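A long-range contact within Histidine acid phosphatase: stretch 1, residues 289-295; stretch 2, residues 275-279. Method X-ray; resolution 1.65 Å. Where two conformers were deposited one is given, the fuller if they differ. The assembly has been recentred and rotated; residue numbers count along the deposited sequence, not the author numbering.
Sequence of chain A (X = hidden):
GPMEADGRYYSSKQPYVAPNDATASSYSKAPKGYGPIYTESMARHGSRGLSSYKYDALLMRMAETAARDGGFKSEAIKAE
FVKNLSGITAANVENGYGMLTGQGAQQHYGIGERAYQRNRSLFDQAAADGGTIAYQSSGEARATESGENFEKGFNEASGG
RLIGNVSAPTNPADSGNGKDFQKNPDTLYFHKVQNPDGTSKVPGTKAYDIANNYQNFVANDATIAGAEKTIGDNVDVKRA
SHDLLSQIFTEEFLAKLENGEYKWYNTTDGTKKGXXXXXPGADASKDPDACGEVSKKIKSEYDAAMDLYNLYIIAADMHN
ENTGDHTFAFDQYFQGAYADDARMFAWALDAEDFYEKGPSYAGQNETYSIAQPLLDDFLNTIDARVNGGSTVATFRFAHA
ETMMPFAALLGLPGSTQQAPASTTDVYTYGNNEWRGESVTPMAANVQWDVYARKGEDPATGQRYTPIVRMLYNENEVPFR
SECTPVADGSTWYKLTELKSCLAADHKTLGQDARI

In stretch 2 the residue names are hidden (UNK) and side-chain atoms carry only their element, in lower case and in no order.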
# COMPACT_ATOMS: atom_id res chain seq x y z
N ASP A 289 -4.45 -2.80 21.05
CA ASP A 289 -3.33 -2.16 20.39
C ASP A 289 -2.96 -0.83 21.02
O ASP A 289 -1.93 -0.24 20.70
CB ASP A 289 -3.61 -2.01 18.90
CG ASP A 289 -3.53 -3.34 18.17
OD1 ASP A 289 -2.56 -4.08 18.40
OD2 ASP A 289 -4.45 -3.65 17.38
N ALA A 290 -3.80 -0.35 21.94
CA ALA A 290 -3.46 0.87 22.68
C ALA A 290 -2.45 0.58 23.79
O ALA A 290 -1.95 1.50 24.45
CB ALA A 290 -4.71 1.51 23.25
N CYS A 291 -2.14 -0.70 23.98
CA CYS A 291 -1.12 -1.11 24.92
C CYS A 291 0.04 -1.71 24.13
O CYS A 291 -0.11 -2.76 23.51
CB CYS A 291 -1.71 -2.16 25.86
SG CYS A 291 -3.20 -1.63 26.69
N GLY A 292 1.19 -1.05 24.17
CA GLY A 292 2.31 -1.43 23.34
C GLY A 292 3.19 -2.52 23.94
O GLY A 292 3.02 -2.91 25.09
N GLU A 293 4.12 -3.02 23.14
CA GLU A 293 5.05 -4.04 23.61
C GLU A 293 6.19 -3.38 24.34
O GLU A 293 6.77 -2.42 23.85
CB GLU A 293 5.59 -4.85 22.42
CG GLU A 293 4.52 -5.68 21.74
CD GLU A 293 5.06 -6.36 20.51
OE1 GLU A 293 6.26 -6.18 20.26
OE2 GLU A 293 4.29 -7.06 19.82
N VAL A 294 6.54 -3.91 25.51
CA VAL A 294 7.50 -3.25 26.38
C VAL A 294 8.93 -3.28 25.85
O VAL A 294 9.75 -2.48 26.26
CB VAL A 294 7.49 -3.82 27.83
CG1 VAL A 294 6.10 -3.72 28.42
CG2 VAL A 294 7.98 -5.29 27.84
N SER A 295 9.24 -4.18 24.93
CA SER A 295 10.60 -4.32 24.43
C SER A 295 10.95 -3.23 23.42
O SER A 295 12.12 -3.02 23.12
CB SER A 295 10.80 -5.69 23.78
OG SER A 295 10.90 -6.69 24.77
N UNK A 275 6.08 -0.97 34.05
CA UNK A 275 5.07 -1.95 33.73
C UNK A 275 4.51 -1.76 32.35
O UNK A 275 4.83 -0.78 31.67
N UNK A 276 3.68 -2.69 31.91
CA UNK A 276 2.97 -2.57 30.65
C UNK A 276 2.17 -1.28 30.65
O UNK A 276 1.53 -0.96 31.65
c UNK A 276 2.01 -3.74 30.48
c UNK A 276 0.30 -4.55 28.84
c UNK A 276 0.08 -4.68 27.36
n UNK A 276 0.87 -3.61 26.68
c UNK A 276 1.69 -4.00 29.04
N UNK A 277 2.18 -0.55 29.54
CA UNK A 277 1.51 0.74 29.50
C UNK A 277 0.34 0.74 28.52
O UNK A 277 0.21 -0.15 27.68
c UNK A 277 2.52 1.85 29.14
n UNK A 277 2.76 4.26 29.15
c UNK A 277 2.08 3.21 29.63
o UNK A 277 1.16 3.34 30.44
N UNK A 278 -0.53 1.73 28.67
CA UNK A 278 -1.69 1.89 27.80
C UNK A 278 -1.82 3.37 27.47
O UNK A 278 -1.57 4.22 28.33
c UNK A 278 -2.95 1.40 28.53
s UNK A 278 -4.47 1.44 27.55
N UNK A 279 -2.21 3.69 26.24
CA UNK A 279 -2.42 5.08 25.84
C UNK A 279 -3.42 5.76 26.78
O UNK A 279 -4.42 5.14 27.16
c UNK A 279 -2.90 5.15 24.42
O HOH W 1 3.69 -1.03 27.21
O HOH W 2 2.60 0.89 25.77

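Position 275 has backbone atoms and nothing beyond CA. It makes no contact with stretch 1, and there would be room for a CB, which would point away from it. This is Gly275.

At position 276 the side chain is an unbranched row of four carbons ending in a nitrogen. The CA-to-CB bond runs sideways to stretch 1, but the end of the chain comes nearer: the terminal nitrogen of position 276 lies 2.8 Å from Gly292 O and 3.1 Å from Cys291 CB. Farther back, CA of position 276 rests 4.0 Å from Val294 CG1, the point at which Val294, directed toward stretch 2, meets this residue. An amine at the end of four carbons is the signature of lysine, Lys276. Its NZ donates a hydrogen bond to Gly292 O, and chi4 is -30°, between wells. The O of Cys291 is also close to this amine, but the angle is too poor for a hydrogen bond.

Position 277 carries two carbons, the second bearing one oxygen and one nitrogen. The side chain does not reach stretch 1, and contact is left to the main chain: O of position 277 lies 3.2 Å from Cys291 CA in a CA-H...O contact. A carboxamide one methylene from the backbone makes this Asn277. Its side chain instead accepts a weak hydrogen bond within its own stretch, from N of position 278 to Asn277 OD1 (2.9 Å).

Position 278 has a single carbon followed by sulfur. The sulfur of position 278 is 3.4 Å from Cys291 SG, and CA of position 278 makes a CA-H...O contact of 3.4 Å with Ala290 O. This is Cys278, with chi1 t in the conformer given. The separation of the sulfurs is far beyond the roughly 2 Å of a disulfide, so they touch here without being bonded.

Position 279 has one side-chain carbon. Its N donates a well-aligned hydrogen bond to Ala290 O (2.8 Å, 158° at the hydrogen), while its CB approaches Ala290 CB to 4.2 Å. A lone methyl group makes it Ala279.

The contact is thus fastened chiefly through main-chain oxygens of stretch 1. Ala290 O holds Ala279 N at one end, and Gly292 O receives the lysine amine. Between them Cys291 CA and Cys278 CA lie 4.2 Å apart. Two waters supplement these direct bonds: one accepts from Asn277 N (2.8 Å from its oxygen) and lies 2.9 Å from Gly292 O, while the other accepts from Gly292 N (2.9 Å) and lies 3.2 Å from Asn277 O, where any bond would be weak. The segments run in roughly opposing directions, 147° apart, and together bury 331 Å².

Stretch 2 (275-279) GKNCA
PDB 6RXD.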